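Local coordinates for alpha-acetolactate decarboxylase (Bacillus subtilis subsp. subtilis str. 168, PDB 5XNE), which catalyses the decarboxylation of (2S)-2-acetolactate to (R)-acetoin and carbon dioxide, a step of 2,3-butanediol biosynthesis, at residues Val1-Leu13 and Lys202-Phe215. Sequence-based numbering, arbitrary orientation.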
ATOM      1  N   VAL B   1     -10.041   2.150  13.780  1.00 33.88           N
ATOM      2  CA  VAL B   1      -9.411   1.657  15.004  1.00 22.45           C
ATOM      3  C   VAL B   1      -8.382   0.562  14.710  1.00 28.33           C
ATOM      4  O   VAL B   1      -7.438   0.370  15.481  1.00 24.13           O
ATOM      5  CB  VAL B   1     -10.460   1.116  15.991  1.00 35.47           C
ATOM      6  CG1 VAL B   1     -11.164   2.268  16.718  1.00 32.91           C
ATOM      7  CG2 VAL B   1     -11.464   0.216  15.266  1.00 35.67           C
ATOM      8  N   SER B   2      -8.562  -0.153  13.601  1.00 20.04           N
ATOM      9  CA  SER B   2      -7.649  -1.236  13.239  1.00 17.43           C
ATOM     10  C   SER B   2      -6.889  -0.894  11.965  1.00 13.76           C
ATOM     11  O   SER B   2      -6.547  -1.778  11.171  1.00 14.90           O
ATOM     12  CB  SER B   2      -8.400  -2.563  13.057  1.00 18.90           C
ATOM     13  OG  SER B   2      -7.496  -3.669  13.073  1.00 29.08           O
ATOM     14  N   GLN B   3      -6.621   0.389  11.761  1.00 13.86           N
ATOM     15  CA  GLN B   3      -5.891   0.779  10.567  1.00 11.68           C
ATOM     16  C   GLN B   3      -4.796   1.786  10.851  1.00  8.48           C
ATOM     17  O   GLN B   3      -4.872   2.567  11.809  1.00  9.79           O
ATOM     18  CB  GLN B   3      -6.840   1.365   9.518  1.00 11.12           C
ATOM     19  CG  GLN B   3      -7.425   2.718   9.903  1.00 11.94           C
ATOM     20  CD  GLN B   3      -8.254   3.353   8.800  1.00 14.19           C
ATOM     21  OE1 GLN B   3      -8.668   2.688   7.849  1.00 16.77           O
ATOM     22  NE2 GLN B   3      -8.506   4.651   8.928  1.00 14.45           N
ATOM     23  N   ILE B   4      -3.786   1.758   9.994  1.00  6.73           N
ATOM     24  CA  ILE B   4      -2.887   2.893   9.813  1.00  6.71           C
ATOM     25  C   ILE B   4      -3.524   3.787   8.753  1.00  6.77           C
ATOM     26  O   ILE B   4      -3.884   3.307   7.671  1.00  8.21           O
ATOM     27  CB  ILE B   4      -1.488   2.465   9.346  1.00  6.43           C
ATOM     28  CG1 ILE B   4      -0.903   1.378  10.258  1.00 10.77           C
ATOM     29  CG2 ILE B   4      -0.572   3.683   9.237  1.00  8.94           C
ATOM     30  CD1 ILE B   4      -0.654   1.840  11.689  1.00 10.83           C
ATOM     31  N   TYR B   5      -3.690   5.068   9.059  1.00  5.78           N
ATOM     32  CA  TYR B   5      -4.165   6.033   8.074  1.00  6.17           C
ATOM     33  C   TYR B   5      -2.943   6.717   7.486  1.00  7.68           C
ATOM     34  O   TYR B   5      -2.232   7.454   8.180  1.00  6.91           O
ATOM     35  CB  TYR B   5      -5.114   7.069   8.689  1.00  7.63           C
ATOM     36  CG  TYR B   5      -5.788   7.943   7.660  1.00  7.90           C
ATOM     37  CD1 TYR B   5      -6.864   7.460   6.932  1.00 11.04           C
ATOM     38  CD2 TYR B   5      -5.355   9.243   7.419  1.00  8.30           C
ATOM     39  CE1 TYR B   5      -7.503   8.233   5.982  1.00 11.41           C
ATOM     40  CE2 TYR B   5      -5.996  10.039   6.463  1.00 11.15           C
ATOM     41  CZ  TYR B   5      -7.064   9.519   5.751  1.00 10.85           C
ATOM     42  OH  TYR B   5      -7.722  10.267   4.795  1.00 14.48           O
ATOM     43  N   GLN B   6      -2.686   6.440   6.213  1.00  5.63           N
ATOM     44  CA  GLN B   6      -1.463   6.867   5.538  1.00  5.09           C
ATOM     45  C   GLN B   6      -1.750   7.996   4.555  1.00  6.59           C
ATOM     46  O   GLN B   6      -2.493   7.810   3.584  1.00  6.81           O
ATOM     47  CB  GLN B   6      -0.825   5.676   4.821  1.00  5.88           C
ATOM     48  CG  GLN B   6       0.425   5.997   4.043  1.00  6.13           C
ATOM     49  CD  GLN B   6       1.491   6.613   4.904  1.00  6.74           C
ATOM     50  OE1 GLN B   6       1.843   6.068   5.949  1.00  8.28           O
ATOM     51  NE2 GLN B   6       2.020   7.758   4.476  1.00  8.03           N
ATOM     52  N   VAL B   7      -1.170   9.168   4.816  1.00  6.26           N
ATOM     53  CA  VAL B   7      -1.353  10.332   3.952  1.00  7.50           C
ATOM     54  C   VAL B   7      -0.216  10.378   2.926  1.00  5.62           C
ATOM     55  O   VAL B   7       0.945  10.623   3.271  1.00  6.12           O
ATOM     56  CB  VAL B   7      -1.401  11.633   4.784  1.00  6.27           C
ATOM     57  CG1 VAL B   7      -1.368  12.863   3.878  1.00  8.24           C
ATOM     58  CG2 VAL B   7      -2.652  11.654   5.657  1.00  8.99           C
ATOM     59  N   SER B   8      -0.572  10.082   1.671  1.00  6.00           N
ATOM     60  CA  SER B   8       0.332  10.086   0.510  1.00  6.13           C
ATOM     61  C   SER B   8       1.504   9.103   0.635  1.00  6.19           C
ATOM     62  O   SER B   8       1.476   8.192   1.480  1.00  7.37           O
ATOM     63  CB  SER B   8       0.866  11.504   0.251  1.00  7.59           C
ATOM     64  OG  SER B   8       1.394  11.614  -1.070  1.00  7.83           O
ATOM     65  N   THR B   9       2.512   9.261  -0.222  1.00  6.07           N
ATOM     66  CA  THR B   9       3.589   8.274  -0.306  1.00  7.61           C
ATOM     67  C   THR B   9       4.967   8.865  -0.088  1.00  8.28           C
ATOM     68  O   THR B   9       5.230  10.039  -0.390  1.00  7.40           O
ATOM     69  CB  THR B   9       3.618   7.547  -1.680  1.00 10.00           C
ATOM     70  OG1 THR B   9       4.169   8.421  -2.683  1.00 10.04           O
ATOM     71  CG2 THR B   9       2.221   7.094  -2.081  1.00  9.59           C
ATOM     72  N   MET B  10       5.872   8.028   0.406  1.00  7.59           N
ATOM     73  CA  MET B  10       7.243   8.452   0.605  1.00  9.29           C
ATOM     74  C   MET B  10       7.902   8.766  -0.733  1.00  9.57           C
ATOM     75  O   MET B  10       8.704   9.692  -0.828  1.00 10.23           O
ATOM     76  CB  MET B  10       8.046   7.375   1.352  1.00 10.63           C
ATOM     77  CG  MET B  10       9.464   7.783   1.664  1.00 14.22           C
ATOM     78  SD  MET B  10       9.502   9.162   2.829  1.00 17.50           S
ATOM     79  CE  MET B  10      11.252   9.531   2.856  1.00 19.15           C
ATOM     80  N   THR B  11       7.542   8.024  -1.771  1.00 10.02           N
ATOM     81  CA  THR B  11       8.165   8.303  -3.062  1.00 11.63           C
ATOM     82  C   THR B  11       7.739   9.660  -3.635  1.00 10.29           C
ATOM     83  O   THR B  11       8.508  10.271  -4.389  1.00 11.78           O
ATOM     84  CB  THR B  11       7.874   7.213  -4.072  1.00 11.52           C
ATOM     85  OG1 THR B  11       6.460   7.058  -4.221  1.00 10.56           O
ATOM     86  CG2 THR B  11       8.521   5.886  -3.620  1.00 14.43           C
ATOM     87  N   SER B  12       6.551  10.154  -3.282  1.00  9.09           N
ATOM     88  CA  SER B  12       6.173  11.512  -3.698  1.00  9.57           C
ATOM     89  C   SER B  12       7.024  12.546  -2.973  1.00  9.94           C
ATOM     90  O   SER B  12       7.461  13.550  -3.574  1.00  8.93           O
ATOM     91  CB  SER B  12       4.672  11.765  -3.468  1.00  9.73           C
ATOM     92  OG  SER B  12       4.272  13.057  -3.944  1.00 14.13           O
ATOM     93  N   LEU B  13       7.284  12.308  -1.689  1.00  8.16           N
ATOM     94  CA  LEU B  13       8.184  13.165  -0.943  1.00  8.51           C
ATOM     95  C   LEU B  13       9.595  13.153  -1.561  1.00 11.36           C
ATOM     96  O   LEU B  13      10.219  14.208  -1.719  1.00 11.37           O
ATOM     97  CB  LEU B  13       8.224  12.735   0.530  1.00 11.46           C
ATOM     98  CG  LEU B  13       8.430  13.809   1.591  1.00 15.59           C
ATOM     99  CD1 LEU B  13       7.307  14.852   1.608  1.00 10.08           C
ATOM    100  CD2 LEU B  13       8.613  13.155   2.959  1.00 11.40           C
ATOM    101  N   LYS B 202      -1.908  -3.415  13.880  1.00  8.81           N
ATOM    102  CA  LYS B 202      -2.969  -3.006  12.957  1.00  9.70           C
ATOM    103  C   LYS B 202      -3.055  -3.935  11.733  1.00  8.36           C
ATOM    104  O   LYS B 202      -2.019  -4.309  11.162  1.00 11.92           O
ATOM    105  CB  LYS B 202      -2.749  -1.553  12.508  1.00 12.10           C
ATOM    106  CG  LYS B 202      -2.826  -0.520  13.646  1.00 12.20           C
ATOM    107  CD  LYS B 202      -4.160  -0.619  14.374  1.00 13.79           C
ATOM    108  CE  LYS B 202      -4.288   0.401  15.490  1.00 19.49           C
ATOM    109  NZ  LYS B 202      -3.142   0.281  16.377  1.00 22.03           N
ATOM    110  N   MET B 203      -4.285  -4.286  11.335  1.00  8.92           N
ATOM    111  CA  MET B 203      -4.522  -5.221  10.226  1.00  8.26           C
ATOM    112  C   MET B 203      -4.914  -4.539   8.922  1.00 12.11           C
ATOM    113  O   MET B 203      -5.172  -5.206   7.931  1.00 10.04           O
ATOM    114  CB  MET B 203      -5.627  -6.223  10.584  1.00 12.34           C
ATOM    115  CG  MET B 203      -5.379  -7.012  11.847  1.00 14.35           C
ATOM    116  SD  MET B 203      -3.866  -7.972  11.721  1.00 19.63           S
ATOM    117  CE  MET B 203      -4.404  -9.358  10.699  1.00 14.43           C
ATOM    118  N   ASN B 204      -5.006  -3.212   8.939  1.00 10.06           N
ATOM    119  CA  ASN B 204      -5.367  -2.450   7.751  1.00  9.11           C
ATOM    120  C   ASN B 204      -4.415  -1.291   7.553  1.00  8.63           C
ATOM    121  O   ASN B 204      -3.947  -0.697   8.525  1.00 10.09           O
ATOM    122  CB  ASN B 204      -6.787  -1.863   7.835  1.00 12.30           C
ATOM    123  CG  ASN B 204      -7.879  -2.911   7.807  1.00 15.73           C
ATOM    124  OD1 ASN B 204      -8.486  -3.183   6.756  1.00 14.08           O
ATOM    125  ND2 ASN B 204      -8.166  -3.479   8.972  1.00 14.61           N
ATOM    126  N   MET B 205      -4.145  -0.963   6.298  1.00  7.51           N
ATOM    127  CA  MET B 205      -3.512   0.307   5.980  1.00  8.64           C
ATOM    128  C   MET B 205      -4.388   1.012   4.966  1.00  7.91           C
ATOM    129  O   MET B 205      -4.638   0.458   3.888  1.00  9.39           O
ATOM    130  CB  MET B 205      -2.110   0.134   5.410  1.00 11.74           C
ATOM    131  CG  MET B 205      -1.527   1.486   5.003  1.00 17.86           C
ATOM    132  SD  MET B 205      -0.266   1.398   3.750  1.00 33.47           S
ATOM    133  CE  MET B 205      -1.146   0.611   2.409  1.00 19.38           C
ATOM    134  N   ASN B 206      -4.848   2.216   5.297  1.00  6.66           N
ATOM    135  CA  ASN B 206      -5.612   2.992   4.326  1.00  7.20           C
ATOM    136  C   ASN B 206      -4.782   4.134   3.797  1.00  6.71           C
ATOM    137  O   ASN B 206      -4.478   5.075   4.534  1.00  6.93           O
ATOM    138  CB  ASN B 206      -6.904   3.567   4.890  1.00 10.58           C
ATOM    139  CG  ASN B 206      -7.673   4.368   3.817  1.00 10.72           C
ATOM    140  OD1 ASN B 206      -8.472   3.812   3.085  1.00 16.76           O
ATOM    141  ND2 ASN B 206      -7.352   5.658   3.676  1.00 14.67           N
ATOM    142  N   LEU B 207      -4.439   4.036   2.520  1.00  7.13           N
ATOM    143  CA  LEU B 207      -3.664   5.062   1.835  1.00  6.60           C
ATOM    144  C   LEU B 207      -4.581   6.105   1.216  1.00  7.96           C
ATOM    145  O   LEU B 207      -5.445   5.771   0.404  1.00  7.95           O
ATOM    146  CB  LEU B 207      -2.799   4.418   0.755  1.00  7.35           C
ATOM    147  CG  LEU B 207      -2.074   5.372  -0.187  1.00  6.34           C
ATOM    148  CD1 LEU B 207      -1.100   6.281   0.564  1.00  8.33           C
ATOM    149  CD2 LEU B 207      -1.348   4.576  -1.259  1.00  9.98           C
ATOM    150  N   ARG B 208      -4.389   7.361   1.613  1.00  6.47           N
ATOM    151  CA  ARG B 208      -5.142   8.488   1.051  1.00  7.39           C
ATOM    152  C   ARG B 208      -4.236   9.321   0.153  1.00  6.51           C
ATOM    153  O   ARG B 208      -3.213   9.833   0.598  1.00  8.02           O
ATOM    154  CB  ARG B 208      -5.715   9.344   2.175  1.00  8.51           C
ATOM    155  CG  ARG B 208      -6.285  10.683   1.733  1.00 12.04           C
ATOM    156  CD  ARG B 208      -7.463  10.519   0.782  1.00 13.57           C
ATOM    157  NE  ARG B 208      -8.337  11.689   0.853  1.00 25.53           N
ATOM    158  CZ  ARG B 208      -8.067  12.866   0.300  1.00 27.78           C
ATOM    159  NH1 ARG B 208      -6.946  13.046  -0.372  1.00 16.69           N
ATOM    160  NH2 ARG B 208      -8.922  13.875   0.425  1.00 36.89           N
ATOM    161  N   LEU B 209      -4.600   9.436  -1.118  1.00  7.81           N
ATOM    162  CA  LEU B 209      -3.808  10.232  -2.060  1.00  7.43           C
ATOM    163  C   LEU B 209      -4.309  11.673  -2.103  1.00  6.68           C
ATOM    164  O   LEU B 209      -5.509  11.913  -2.069  1.00  8.58           O
ATOM    165  CB  LEU B 209      -3.875   9.612  -3.458  1.00  8.57           C
ATOM    166  CG  LEU B 209      -3.539   8.112  -3.464  1.00  9.95           C
ATOM    167  CD1 LEU B 209      -3.781   7.504  -4.850  1.00 15.94           C
ATOM    168  CD2 LEU B 209      -2.102   7.946  -2.997  1.00 10.31           C
ATOM    169  N   PRO B 210      -3.380  12.635  -2.176  1.00  6.04           N
ATOM    170  CA  PRO B 210      -3.801  14.043  -2.185  1.00  6.75           C
ATOM    171  C   PRO B 210      -4.441  14.459  -3.499  1.00  8.88           C
ATOM    172  O   PRO B 210      -4.082  13.948  -4.555  1.00 10.09           O
ATOM    173  CB  PRO B 210      -2.497  14.811  -1.959  1.00 10.20           C
ATOM    174  CG  PRO B 210      -1.413  13.896  -2.413  1.00 12.86           C
ATOM    175  CD  PRO B 210      -1.915  12.475  -2.234  1.00  7.97           C
ATOM    176  N   ASN B 211      -5.384  15.391  -3.416  1.00  8.69           N
ATOM    177  CA  ASN B 211      -6.019  15.929  -4.605  1.00 10.06           C
ATOM    178  C   ASN B 211      -5.289  17.193  -5.019  1.00 12.51           C
ATOM    179  O   ASN B 211      -5.848  18.287  -4.986  1.00 14.70           O
ATOM    180  CB  ASN B 211      -7.492  16.207  -4.337  1.00 12.38           C
ATOM    181  CG  ASN B 211      -8.253  16.524  -5.595  1.00 21.01           C
ATOM    182  OD1 ASN B 211      -7.934  16.020  -6.668  1.00 22.89           O
ATOM    183  ND2 ASN B 211      -9.272  17.360  -5.470  1.00 23.41           N
ATOM    184  N   THR B 212      -4.018  17.035  -5.361  1.00  9.38           N
ATOM    185  CA  THR B 212      -3.189  18.169  -5.764  1.00  9.26           C
ATOM    186  C   THR B 212      -2.599  17.935  -7.143  1.00 10.16           C
ATOM    187  O   THR B 212      -2.245  16.806  -7.519  1.00  8.61           O
ATOM    188  CB  THR B 212      -2.031  18.426  -4.803  1.00 10.84           C
ATOM    189  OG1 THR B 212      -1.148  17.305  -4.839  1.00 10.12           O
ATOM    190  CG2 THR B 212      -2.535  18.652  -3.366  1.00 11.28           C
ATOM    191  N   ALA B 213      -2.473  19.009  -7.910  1.00  9.21           N
ATOM    192  CA  ALA B 213      -1.839  18.887  -9.203  1.00  9.96           C
ATOM    193  C   ALA B 213      -0.394  18.404  -9.045  1.00  7.25           C
ATOM    194  O   ALA B 213       0.090  17.625  -9.860  1.00  8.33           O
ATOM    195  CB  ALA B 213      -1.890  20.215  -9.951  1.00  9.75           C
ATOM    196  N   ASP B 214       0.283  18.852  -7.985  1.00  9.82           N
ATOM    197  CA  ASP B 214       1.660  18.432  -7.721  1.00 11.05           C
ATOM    198  C   ASP B 214       1.773  16.916  -7.595  1.00 10.59           C
ATOM    199  O   ASP B 214       2.682  16.306  -8.146  1.00  9.48           O
ATOM    200  CB  ASP B 214       2.193  19.076  -6.440  1.00 14.40           C
ATOM    201  CG  ASP B 214       2.460  20.548  -6.595  1.00 18.60           C
ATOM    202  OD1 ASP B 214       2.656  20.996  -7.743  1.00 18.40           O
ATOM    203  OD2 ASP B 214       2.481  21.253  -5.559  1.00 23.22           O
ATOM    204  N   PHE B 215       0.846  16.310  -6.869  1.00  9.16           N
ATOM    205  CA  PHE B 215       0.891  14.865  -6.727  1.00  8.17           C
ATOM    206  C   PHE B 215       0.492  14.188  -8.033  1.00  8.93           C
ATOM    207  O   PHE B 215       1.130  13.227  -8.454  1.00  9.45           O
ATOM    208  CB  PHE B 215      -0.016  14.382  -5.596  1.00  7.50           C
ATOM    209  CG  PHE B 215       0.016  12.891  -5.423  1.00  6.47           C
ATOM    210  CD1 PHE B 215       1.054  12.291  -4.719  1.00  7.85           C
ATOM    211  CD2 PHE B 215      -0.961  12.086  -5.999  1.00  9.29           C
ATOM    212  CE1 PHE B 215       1.109  10.907  -4.578  1.00  8.48           C
ATOM    213  CE2 PHE B 215      -0.912  10.690  -5.869  1.00  7.79           C
ATOM    214  CZ  PHE B 215       0.124  10.110  -5.154  1.00  7.99           C
TER
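Strands 3-7 and 204-208 form a parallel beta ladder, their axes 17° apart. Within it Ile4 N donates to Asn204 O at 2.9 Å and Asn206 N to Ile4 O at 2.8 Å. Gln6 and Ser8 continue it with Asn206 and Arg208, the bond from Arg208 N to Gln6 O being almost straight at 178°. At the start of the ladder the amide of Asn204 reaches back, ND2 donating to Ser2 O at 3.2 Å from above the carbonyl plane. Strand 73-76 pairs with the far edge of 3-7, while 204-208 continues the sheet antiparallel into the second subunit, whose Asn204 OD1 accepts from Asn206 ND2. Gln3, Tyr5, Asn206 and Arg208 share one face. There the Tyr5 ring and the Asn206 amide lie side by side, their planes 9° apart, and Tyr5 OH rests 3.4 Å from Arg208 CG. Replacing Tyr5 with an alanine would probably deprive the Asn206 amide and the Arg208 methylenes of their neighbour, and Tyr30 of its stacking partner. Ile4, Gln6, Met205 and Leu207 occupy the other face, where Gln6 CG packs 3.8 Å from Leu207 CD1. A bend at chi2 swings the Gln6 amide along its own strand, where NE2 donates to Ser8 O while OE1 is held by Ser74. Beyond the strands, Thr9 and Thr212 are the N-caps of short helices, and the Phe215 ring takes Pro210 CD over the centre of one face, 3.7 Å above its plane, and Ser12 OG at its edge, 3.4 Å from Phe215 CD1.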